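Local coordinates for chloroplast pentatricopeptide repeat protein 10 (Zea mays, PDB 4M59) that binds two similar intergenic RNA elements in chloroplast transcripts, near atpH and psaJ, and acts there as a barrier to RNA decay, stabilising the mRNA, at residues Lys44-Ser49 and Glu53-Leu58; Arg78-Glu83 and Asp87-Leu92; Gly511-Phe516 and Ser536-Asn541. The protein carries 4 engineered substitutions. All coordinates share one frame; numbering follows the deposited sequence.

Contact 1 (Lys44-Ser49 and Glu53-Leu58); sequences KALELS and EWALAL
L46, near the end of helix 39-47, lies over A55 near the start of helix 52-65, and their CA atoms, 5.8 Å apart, mark the nearest approach of the two backbones. The contact is apolar and rests mainly on L46. Its CG stands anti to the carbonyl carbon, chi1 -67°, which carries the isobutyl group across to the second helix. There CB of L46 meets CB of A55 at 4.0 Å, while one branch tip, CD1 of L46, runs on to the backbone and settles 3.8 Å from CA of A55. L46 CD1 also reaches CD2 of L58, one helical turn further along, at 4.2 Å. The other branch, CD2 of L46, makes a looser approach to CB of W54 (4.5 Å), whose indole then leads away toward H51, the ring it meets edge-to-face. Beside the leucine, the aliphatic CG of E47 comes within 4.4 Å of CB of A55, so the glutamate adds only its hydrocarbon part here. The small A55 methyl is consistent with the close approach of the backbones. V12 of helix 8-16 also packs on L46, and L27 of helix 23-29 on L58, extending the apolar layer beyond the pair. Two helices joined by a short turn and packed through small and branched apolar residues form a helical hairpin that resembles the unit from which the PPR alpha-solenoid is built.

Contact 2 (Arg78-Glu83 and Asp87-Leu92); sequences RALGRE and DAVCAL
L80 of helix 70-82 projects toward A88, V89 and L92 of helix 86-95, and nearly all of the contact can be read along this one side chain. At its root, CB of L80 touches CG2 of V89 at 3.6 Å. The first torsion, chi1 -73°, sets CG beside the backbone N and anti to the carbonyl carbon, and from there the CD1 branch continues into the second helix. That methyl is the centre of the packing: CD1 of L80 lies 3.7 Å from CG2 of V89, the same distance from CB of A88, and 4.2 Å from CD1 of L92. CD1 therefore sits among three residues of one helix face, A88 and L92 being a full turn apart and V89 following A88 directly. The L80 and V89 side chains overlap while pointing opposite ways, so V89 CG2 lies alongside both the base and the tip of the leucine. The short axes of helices 78-82 and 87-92 run antiparallel at 150°, 9.6 Å apart, as expected of the antiparallel helical hairpin that makes up a pentatricopeptide repeat; both segments fall in the predicted first repeat. E83, the first residue to leave the helical conformation, begins the turn between them. On V89 it is CG2, anti to the carbonyl carbon, that meets L80. W52 of helix 52-65 packs on L80, and V112 of helix 106-117 on V89. At the start of helix 86-95, the carboxylate of D87 hydrogen-bonds to S402 and T404 of the second subunit.

Contact 3 (Gly511-Phe516 and Ser536-Asn541); sequences GMETAF and SIYAKN. With nucleotides of chain C.
E513 and Y538 join helix 509-519 to helix 528-539 through a single hydrogen bond, in which OH of Y538 donates to OE2 of E513 at 2.8 Å. The carboxylate receives it on the anti lone pair of OE2, the one directed away from the other oxygen. Its plane is turned 76° from that of the phenol ring, and OE2 of E513 also lies 3.4 Å from CE1 of Y538. A second, apolar link is made by M512 and I537: the methionine chain bends at chi3, 69°, bringing CE of M512 to 3.8 Å from CG2 of I537, while its SD stands 4.1 Å from CG1 of I537.

In the next shell, K546 of helix 544-555 packs on both E513 and Y538, and A547 and V550 of that helix lie against the tyrosine. S533 and M534 of helix 528-539 also touch M512. An alanine in place of E513 would remove the carboxylate and would probably leave the Y538 hydroxyl without this acceptor and its ring freer to turn. From the same 536-541 segment, S536 and K540 reach the RNA: OG of S536 is 3.5 Å from C4' of U15 of chain C, and CE of K540 is 3.3 Å from OP1 of U16 of chain C.

The two segments belong to successive predicted repeats, 13 and 14, so the bond spans a repeat boundary. A negatively charged acceptor would probably favour the phenol as donor, although the anti lone pair is the less basic of the two, and the buried tyrosine has its hydroxyl tied to a more exposed partner.

Contacts 1 and 2 are neighbours in the N-terminal part of the solenoid, their centres 12 Å apart, and they touch directly: E47 OE1 lies 3.3 Å from A79 CB, and L56 CD2 lies 3.8 Å from L92 CD2. Successive hairpins are thus stacked side by side. Contact 3 stands well apart, its centre 55 Å from that of contact 1 and 51 Å from that of contact 2, and it joins two consecutive predicted repeats, where contact 2 lies within one. The RNA relates them differently: segment 536-541 approaches the sugar-phosphate of U15 and U16 of chain C, whereas the nearest atoms of contacts 2 and 1 are about 5 Å and 12 Å from bound nucleic acid.

Contact 1 (Lys44-Ser49 and Glu53-Leu58)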
loop_
_atom_site.group_PDB
_atom_site.type_symbol
_atom_site.label_atom_id
_atom_site.label_comp_id
_atom_site.label_asym_id
_atom_site.label_seq_id
_atom_site.Cartn_x
_atom_site.Cartn_y
_atom_site.Cartn_z
ATOM N N LYS A 44 -20.839 36.898 -13.089
ATOM C CA LYS A 44 -20.638 36.244 -14.374
ATOM C C LYS A 44 -19.239 36.522 -14.897
ATOM O O LYS A 44 -18.618 35.658 -15.517
ATOM C CB LYS A 44 -21.681 36.716 -15.385
ATOM C CG LYS A 44 -21.614 36.006 -16.729
ATOM C CD LYS A 44 -23.004 35.761 -17.296
ATOM C CE LYS A 44 -22.945 35.447 -18.780
ATOM N NZ LYS A 44 -24.170 34.744 -19.248
ATOM N N ALA A 45 -18.742 37.728 -14.645
ATOM C CA ALA A 45 -17.401 38.077 -15.076
ATOM C C ALA A 45 -16.335 37.397 -14.248
ATOM O O ALA A 45 -15.323 36.958 -14.776
ATOM C CB ALA A 45 -17.205 39.574 -15.038
ATOM N N LEU A 46 -16.546 37.318 -12.946
ATOM C CA LEU A 46 -15.542 36.731 -12.086
ATOM C C LEU A 46 -15.369 35.251 -12.380
ATOM O O LEU A 46 -14.298 34.706 -12.182
ATOM C CB LEU A 46 -15.901 36.949 -10.628
ATOM C CG LEU A 46 -15.865 38.403 -10.161
ATOM C CD1 LEU A 46 -16.652 38.586 -8.891
ATOM C CD2 LEU A 46 -14.450 38.835 -9.937
ATOM N N GLU A 47 -16.436 34.610 -12.851
ATOM C CA GLU A 47 -16.395 33.191 -13.174
ATOM C C GLU A 47 -15.772 32.954 -14.544
ATOM O O GLU A 47 -15.232 31.881 -14.816
ATOM C CB GLU A 47 -17.801 32.590 -13.125
ATOM C CG GLU A 47 -18.405 32.538 -11.729
ATOM C CD GLU A 47 -19.811 31.971 -11.726
ATOM O OE1 GLU A 47 -20.211 31.363 -12.740
ATOM O OE2 GLU A 47 -20.516 32.133 -10.707
ATOM N N LEU A 48 -15.854 33.964 -15.408
ATOM C CA LEU A 48 -15.297 33.866 -16.752
ATOM C C LEU A 48 -13.776 33.810 -16.717
ATOM O O LEU A 48 -13.132 33.570 -17.738
ATOM C CB LEU A 48 -15.761 35.048 -17.608
ATOM C CG LEU A 48 -15.256 35.079 -19.051
ATOM C CD1 LEU A 48 -16.175 34.272 -19.960
ATOM C CD2 LEU A 48 -15.128 36.510 -19.547
ATOM N N SER A 49 -13.207 34.033 -15.536
ATOM C CA SER A 49 -11.759 34.006 -15.365
ATOM C C SER A 49 -11.344 32.950 -14.344
ATOM O O SER A 49 -10.178 32.874 -13.957
ATOM C CB SER A 49 -11.245 35.381 -14.939
ATOM O OG SER A 49 -11.755 35.745 -13.667
ATOM N N GLU A 53 -13.909 31.817 -6.271
ATOM C CA GLU A 53 -13.827 32.015 -4.830
ATOM C C GLU A 53 -14.125 33.459 -4.512
ATOM O O GLU A 53 -14.527 33.795 -3.407
ATOM C CB GLU A 53 -12.447 31.662 -4.290
ATOM C CG GLU A 53 -11.964 30.288 -4.635
ATOM C CD GLU A 53 -11.017 30.309 -5.790
ATOM O OE1 GLU A 53 -11.394 30.835 -6.853
ATOM O OE2 GLU A 53 -9.890 29.811 -5.637
ATOM N N TRP A 54 -13.931 34.305 -5.512
ATOM C CA TRP A 54 -14.133 35.731 -5.391
ATOM C C TRP A 54 -15.584 36.109 -5.638
ATOM O O TRP A 54 -16.092 37.051 -5.049
ATOM C CB TRP A 54 -13.214 36.469 -6.361
ATOM C CG TRP A 54 -11.801 36.526 -5.900
ATOM C CD1 TRP A 54 -11.269 37.427 -5.041
ATOM C CD2 TRP A 54 -10.737 35.647 -6.263
ATOM N NE1 TRP A 54 -9.943 37.169 -4.845
ATOM C CE2 TRP A 54 -9.593 36.077 -5.585
ATOM C CE3 TRP A 54 -10.647 34.533 -7.090
ATOM C CZ2 TRP A 54 -8.377 35.441 -5.715
ATOM C CZ3 TRP A 54 -9.439 33.906 -7.218
ATOM C CH2 TRP A 54 -8.320 34.358 -6.539
ATOM N N ALA A 55 -16.250 35.359 -6.495
ATOM C CA ALA A 55 -17.647 35.596 -6.778
ATOM C C ALA A 55 -18.490 35.207 -5.590
ATOM O O ALA A 55 -19.616 35.648 -5.444
ATOM C CB ALA A 55 -18.061 34.824 -7.980
ATOM N N LEU A 56 -17.932 34.375 -4.733
ATOM C CA LEU A 56 -18.622 33.957 -3.536
ATOM C C LEU A 56 -18.499 35.029 -2.479
ATOM O O LEU A 56 -19.458 35.362 -1.810
ATOM C CB LEU A 56 -18.006 32.669 -3.022
ATOM C CG LEU A 56 -18.918 31.582 -2.477
ATOM C CD1 LEU A 56 -18.087 30.574 -1.764
ATOM C CD2 LEU A 56 -19.922 32.148 -1.538
ATOM N N ALA A 57 -17.302 35.560 -2.335
ATOM C CA ALA A 57 -17.039 36.538 -1.306
ATOM C C ALA A 57 -17.857 37.787 -1.520
ATOM O O ALA A 57 -18.260 38.446 -0.572
ATOM C CB ALA A 57 -15.586 36.877 -1.296
ATOM N N LEU A 58 -18.077 38.132 -2.786
ATOM C CA LEU A 58 -18.866 39.306 -3.130
ATOM C C LEU A 58 -20.328 39.044 -2.803
ATOM O O LEU A 58 -21.019 39.903 -2.259
ATOM C CB LEU A 58 -18.709 39.639 -4.614
ATOM C CG LEU A 58 -19.348 40.941 -5.098
ATOM C CD1 LEU A 58 -18.906 42.111 -4.234
ATOM C CD2 LEU A 58 -19.002 41.191 -6.556
#

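Contact 2 (Arg78-Glu83 and Asp87-Leu92)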
loop_
_atom_site.group_PDB
_atom_site.type_symbol
_atom_site.label_atom_id
_atom_site.label_comp_id
_atom_site.label_asym_id
_atom_site.label_seq_id
_atom_site.Cartn_x
_atom_site.Cartn_y
_atom_site.Cartn_z
ATOM N N ARG A 78 -24.349 27.628 -9.814
ATOM C CA ARG A 78 -24.139 26.860 -11.035
ATOM C C ARG A 78 -22.656 26.557 -11.225
ATOM O O ARG A 78 -22.283 25.469 -11.661
ATOM C CB ARG A 78 -24.677 27.616 -12.252
ATOM C CG ARG A 78 -24.186 27.078 -13.583
ATOM C CD ARG A 78 -25.347 26.810 -14.527
ATOM N NE ARG A 78 -25.178 27.491 -15.808
ATOM C CZ ARG A 78 -25.820 28.602 -16.154
ATOM N NH1 ARG A 78 -26.681 29.161 -15.317
ATOM N NH2 ARG A 78 -25.603 29.151 -17.339
ATOM N N ALA A 79 -21.821 27.532 -10.892
ATOM C CA ALA A 79 -20.386 27.406 -10.990
ATOM C C ALA A 79 -19.848 26.445 -9.955
ATOM O O ALA A 79 -19.123 25.523 -10.280
ATOM C CB ALA A 79 -19.760 28.744 -10.813
ATOM N N LEU A 80 -20.215 26.677 -8.705
ATOM C CA LEU A 80 -19.773 25.844 -7.617
ATOM C C LEU A 80 -20.078 24.399 -7.902
ATOM O O LEU A 80 -19.247 23.526 -7.706
ATOM C CB LEU A 80 -20.461 26.250 -6.329
ATOM C CG LEU A 80 -19.976 27.552 -5.725
ATOM C CD1 LEU A 80 -20.575 27.772 -4.372
ATOM C CD2 LEU A 80 -18.499 27.528 -5.630
ATOM N N GLY A 81 -21.281 24.153 -8.374
ATOM C CA GLY A 81 -21.667 22.811 -8.729
ATOM C C GLY A 81 -20.858 22.365 -9.906
ATOM O O GLY A 81 -20.473 21.209 -10.001
ATOM N N ARG A 82 -20.632 23.287 -10.834
ATOM C CA ARG A 82 -19.882 22.981 -12.038
ATOM C C ARG A 82 -18.404 22.867 -11.706
ATOM O O ARG A 82 -17.645 22.216 -12.422
ATOM C CB ARG A 82 -20.103 24.057 -13.100
ATOM C CG ARG A 82 -19.227 23.907 -14.331
ATOM C CD ARG A 82 -19.809 24.654 -15.519
ATOM N NE ARG A 82 -19.856 26.095 -15.294
ATOM C CZ ARG A 82 -18.806 26.832 -14.946
ATOM N NH1 ARG A 82 -17.621 26.265 -14.779
ATOM N NH2 ARG A 82 -18.940 28.138 -14.764
ATOM N N GLU A 83 -17.998 23.504 -10.613
ATOM C CA GLU A 83 -16.623 23.464 -10.207
ATOM C C GLU A 83 -16.493 22.510 -9.062
ATOM O O GLU A 83 -15.454 22.403 -8.468
ATOM C CB GLU A 83 -16.186 24.858 -9.802
ATOM C CG GLU A 83 -14.764 25.180 -10.019
ATOM C CD GLU A 83 -14.380 25.158 -11.453
ATOM O OE1 GLU A 83 -13.269 24.708 -11.754
ATOM O OE2 GLU A 83 -15.165 25.602 -12.291
ATOM N N ASP A 87 -19.355 21.870 -0.628
ATOM C CA ASP A 87 -19.382 22.350 0.743
ATOM C C ASP A 87 -19.763 23.796 0.757
ATOM O O ASP A 87 -20.373 24.283 1.691
ATOM C CB ASP A 87 -18.024 22.182 1.412
ATOM C CG ASP A 87 -17.971 22.807 2.786
ATOM O OD1 ASP A 87 -18.532 22.226 3.727
ATOM O OD2 ASP A 87 -17.362 23.873 2.930
ATOM N N ALA A 88 -19.395 24.483 -0.302
ATOM C CA ALA A 88 -19.569 25.906 -0.366
ATOM C C ALA A 88 -21.023 26.238 -0.574
ATOM O O ALA A 88 -21.496 27.278 -0.156
ATOM C CB ALA A 88 -18.747 26.450 -1.478
ATOM N N VAL A 89 -21.735 25.335 -1.222
ATOM C CA VAL A 89 -23.146 25.515 -1.475
ATOM C C VAL A 89 -23.964 25.181 -0.241
ATOM O O VAL A 89 -24.999 25.774 0.002
ATOM C CB VAL A 89 -23.611 24.651 -2.644
ATOM C CG1 VAL A 89 -25.014 24.989 -3.014
ATOM C CG2 VAL A 89 -22.711 24.851 -3.829
ATOM N N CYS A 90 -23.485 24.238 0.551
ATOM C CA CYS A 90 -24.160 23.904 1.788
ATOM C C CYS A 90 -23.947 25.021 2.768
ATOM O O CYS A 90 -24.602 25.095 3.783
ATOM C CB CYS A 90 -23.636 22.597 2.364
ATOM S SG CYS A 90 -23.981 21.156 1.394
ATOM N N ALA A 91 -23.011 25.894 2.451
ATOM C CA ALA A 91 -22.724 27.030 3.284
ATOM C C ALA A 91 -23.748 28.104 3.050
ATOM O O ALA A 91 -24.308 28.648 3.984
ATOM C CB ALA A 91 -21.376 27.550 2.966
ATOM N N LEU A 92 -23.973 28.403 1.780
ATOM C CA LEU A 92 -24.948 29.385 1.348
ATOM C C LEU A 92 -26.311 29.021 1.848
ATOM O O LEU A 92 -27.124 29.874 2.153
ATOM C CB LEU A 92 -24.990 29.407 -0.156
ATOM C CG LEU A 92 -23.673 29.817 -0.776
ATOM C CD1 LEU A 92 -23.719 29.638 -2.259
ATOM C CD2 LEU A 92 -23.420 31.252 -0.447
#

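Contact 3 (Gly511-Phe516 and Ser536-Asn541)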
loop_
_atom_site.group_PDB
_atom_site.type_symbol
_atom_site.label_atom_id
_atom_site.label_comp_id
_atom_site.label_asym_id
_atom_site.label_seq_id
_atom_site.Cartn_x
_atom_site.Cartn_y
_atom_site.Cartn_z
ATOM N N GLY A 511 21.189 9.071 21.042
ATOM C CA GLY A 511 21.005 9.407 19.649
ATOM C C GLY A 511 19.611 9.163 19.150
ATOM O O GLY A 511 19.272 9.548 18.041
ATOM N N MET A 512 18.799 8.510 19.965
ATOM C CA MET A 512 17.417 8.257 19.611
ATOM C C MET A 512 16.560 9.401 20.099
ATOM O O MET A 512 15.694 9.891 19.386
ATOM C CB MET A 512 16.938 6.958 20.239
ATOM C CG MET A 512 17.597 5.736 19.683
ATOM S SD MET A 512 17.338 4.256 20.652
ATOM C CE MET A 512 15.611 3.995 20.370
ATOM N N GLU A 513 16.818 9.829 21.323
ATOM C CA GLU A 513 16.069 10.916 21.913
ATOM C C GLU A 513 16.153 12.145 21.047
ATOM O O GLU A 513 15.213 12.909 20.961
ATOM C CB GLU A 513 16.594 11.217 23.305
ATOM C CG GLU A 513 16.391 10.094 24.276
ATOM C CD GLU A 513 16.501 10.545 25.701
ATOM O OE1 GLU A 513 17.532 11.131 26.061
ATOM O OE2 GLU A 513 15.551 10.323 26.465
ATOM N N THR A 514 17.287 12.317 20.394
ATOM C CA THR A 514 17.496 13.433 19.507
ATOM C C THR A 514 16.609 13.293 18.297
ATOM O O THR A 514 16.128 14.273 17.745
ATOM C CB THR A 514 18.933 13.463 19.037
ATOM O OG1 THR A 514 19.792 13.444 20.173
ATOM C CG2 THR A 514 19.206 14.701 18.250
ATOM N N ALA A 515 16.393 12.055 17.881
ATOM C CA ALA A 515 15.636 11.782 16.674
ATOM C C ALA A 515 14.159 11.848 16.964
ATOM O O ALA A 515 13.380 12.354 16.181
ATOM C CB ALA A 515 15.994 10.430 16.145
ATOM N N PHE A 516 13.795 11.320 18.117
ATOM C CA PHE A 516 12.444 11.368 18.601
ATOM C C PHE A 516 12.125 12.807 18.896
ATOM O O PHE A 516 10.982 13.223 18.864
ATOM C CB PHE A 516 12.387 10.558 19.873
ATOM C CG PHE A 516 11.019 10.333 20.391
ATOM C CD1 PHE A 516 10.037 9.823 19.582
ATOM C CD2 PHE A 516 10.725 10.580 21.708
ATOM C CE1 PHE A 516 8.788 9.595 20.075
ATOM C CE2 PHE A 516 9.477 10.350 22.201
ATOM C CZ PHE A 516 8.508 9.860 21.383
ATOM N N SER A 536 11.122 0.381 24.587
ATOM C CA SER A 536 11.969 -0.736 24.953
ATOM C C SER A 536 13.341 -0.281 25.380
ATOM O O SER A 536 13.972 -0.902 26.219
ATOM C CB SER A 536 12.106 -1.711 23.797
ATOM O OG SER A 536 12.936 -2.789 24.160
ATOM N N ILE A 537 13.812 0.810 24.802
ATOM C CA ILE A 537 15.115 1.314 25.174
ATOM C C ILE A 537 15.079 1.919 26.567
ATOM O O ILE A 537 16.010 1.750 27.336
ATOM C CB ILE A 537 15.672 2.298 24.131
ATOM C CG1 ILE A 537 17.128 2.606 24.432
ATOM C CG2 ILE A 537 14.877 3.565 24.084
ATOM C CD1 ILE A 537 17.986 1.391 24.496
ATOM N N TYR A 538 13.995 2.606 26.898
ATOM C CA TYR A 538 13.861 3.193 28.218
ATOM C C TYR A 538 13.664 2.081 29.215
ATOM O O TYR A 538 14.110 2.162 30.352
ATOM C CB TYR A 538 12.666 4.145 28.276
ATOM C CG TYR A 538 12.830 5.443 27.530
ATOM C CD1 TYR A 538 14.079 5.965 27.263
ATOM C CD2 TYR A 538 11.731 6.145 27.093
ATOM C CE1 TYR A 538 14.217 7.147 26.581
ATOM C CE2 TYR A 538 11.867 7.325 26.407
ATOM C CZ TYR A 538 13.110 7.819 26.156
ATOM O OH TYR A 538 13.232 8.999 25.479
ATOM N N ALA A 539 12.972 1.040 28.790
ATOM C CA ALA A 539 12.687 -0.067 29.667
ATOM C C ALA A 539 13.940 -0.872 29.895
ATOM O O ALA A 539 14.141 -1.421 30.965
ATOM C CB ALA A 539 11.619 -0.938 29.081
ATOM N N LYS A 540 14.790 -0.945 28.883
ATOM C CA LYS A 540 16.032 -1.677 29.024
ATOM C C LYS A 540 16.966 -1.009 30.020
ATOM O O LYS A 540 17.960 -1.590 30.437
ATOM C CB LYS A 540 16.709 -1.873 27.674
ATOM C CG LYS A 540 16.154 -3.045 26.905
ATOM C CD LYS A 540 16.740 -3.118 25.516
ATOM C CE LYS A 540 16.093 -4.227 24.726
ATOM N NZ LYS A 540 16.635 -4.309 23.358
ATOM N N ASN A 541 16.641 0.224 30.388
ATOM C CA ASN A 541 17.232 0.849 31.554
ATOM C C ASN A 541 16.126 1.055 32.577
ATOM O O ASN A 541 15.033 0.550 32.413
ATOM C CB ASN A 541 17.895 2.157 31.174
ATOM C CG ASN A 541 18.730 2.034 29.933
ATOM O OD1 ASN A 541 18.347 1.352 28.999
ATOM N ND2 ASN A 541 19.875 2.678 29.919
ATOM P P U C 15 14.965 -6.538 19.795
ATOM O OP1 U C 15 14.804 -5.239 19.098
ATOM O OP2 U C 15 16.263 -6.879 20.426
ATOM O "O5'" U C 15 13.823 -6.661 20.900
ATOM C "C5'" U C 15 13.659 -5.638 21.899
ATOM C "C4'" U C 15 12.456 -5.930 22.763
ATOM O "O4'" U C 15 11.329 -6.287 21.925
ATOM C "C3'" U C 15 12.592 -7.108 23.714
ATOM O "O3'" U C 15 13.246 -6.716 24.913
ATOM C "C2'" U C 15 11.135 -7.478 23.980
ATOM O "O2'" U C 15 10.540 -6.706 25.002
ATOM C "C1'" U C 15 10.480 -7.175 22.629
ATOM N N1 U C 15 10.274 -8.372 21.804
ATOM C C2 U C 15 9.090 -9.065 21.964
ATOM O O2 U C 15 8.224 -8.723 22.750
ATOM N N3 U C 15 8.960 -10.174 21.166
ATOM C C4 U C 15 9.868 -10.653 20.247
ATOM O O4 U C 15 9.601 -11.669 19.603
ATOM C C5 U C 15 11.069 -9.881 20.142
ATOM C C6 U C 15 11.226 -8.795 20.906
ATOM P P U C 16 14.468 -7.578 25.471
ATOM O OP1 U C 16 15.143 -6.788 26.530
ATOM O OP2 U C 16 15.250 -8.069 24.310
ATOM O "O5'" U C 16 13.748 -8.822 26.156
ATOM C "C5'" U C 16 12.805 -8.630 27.227
ATOM C "C4'" U C 16 12.529 -9.939 27.926
ATOM O "O4'" U C 16 11.591 -10.719 27.137
ATOM C "C3'" U C 16 13.729 -10.854 28.118
ATOM O "O3'" U C 16 14.420 -10.540 29.320
ATOM C "C2'" U C 16 13.075 -12.225 28.216
ATOM O "O2'" U C 16 12.562 -12.501 29.502
ATOM C "C1'" U C 16 11.934 -12.092 27.207
ATOM N N1 U C 16 12.300 -12.546 25.858
ATOM C C2 U C 16 12.117 -13.882 25.560
ATOM O O2 U C 16 11.668 -14.683 26.362
ATOM N N3 U C 16 12.479 -14.243 24.287
ATOM C C4 U C 16 12.994 -13.429 23.302
ATOM O O4 U C 16 13.271 -13.908 22.201
ATOM C C5 U C 16 13.155 -12.061 23.688
ATOM C C6 U C 16 12.812 -11.675 24.922
#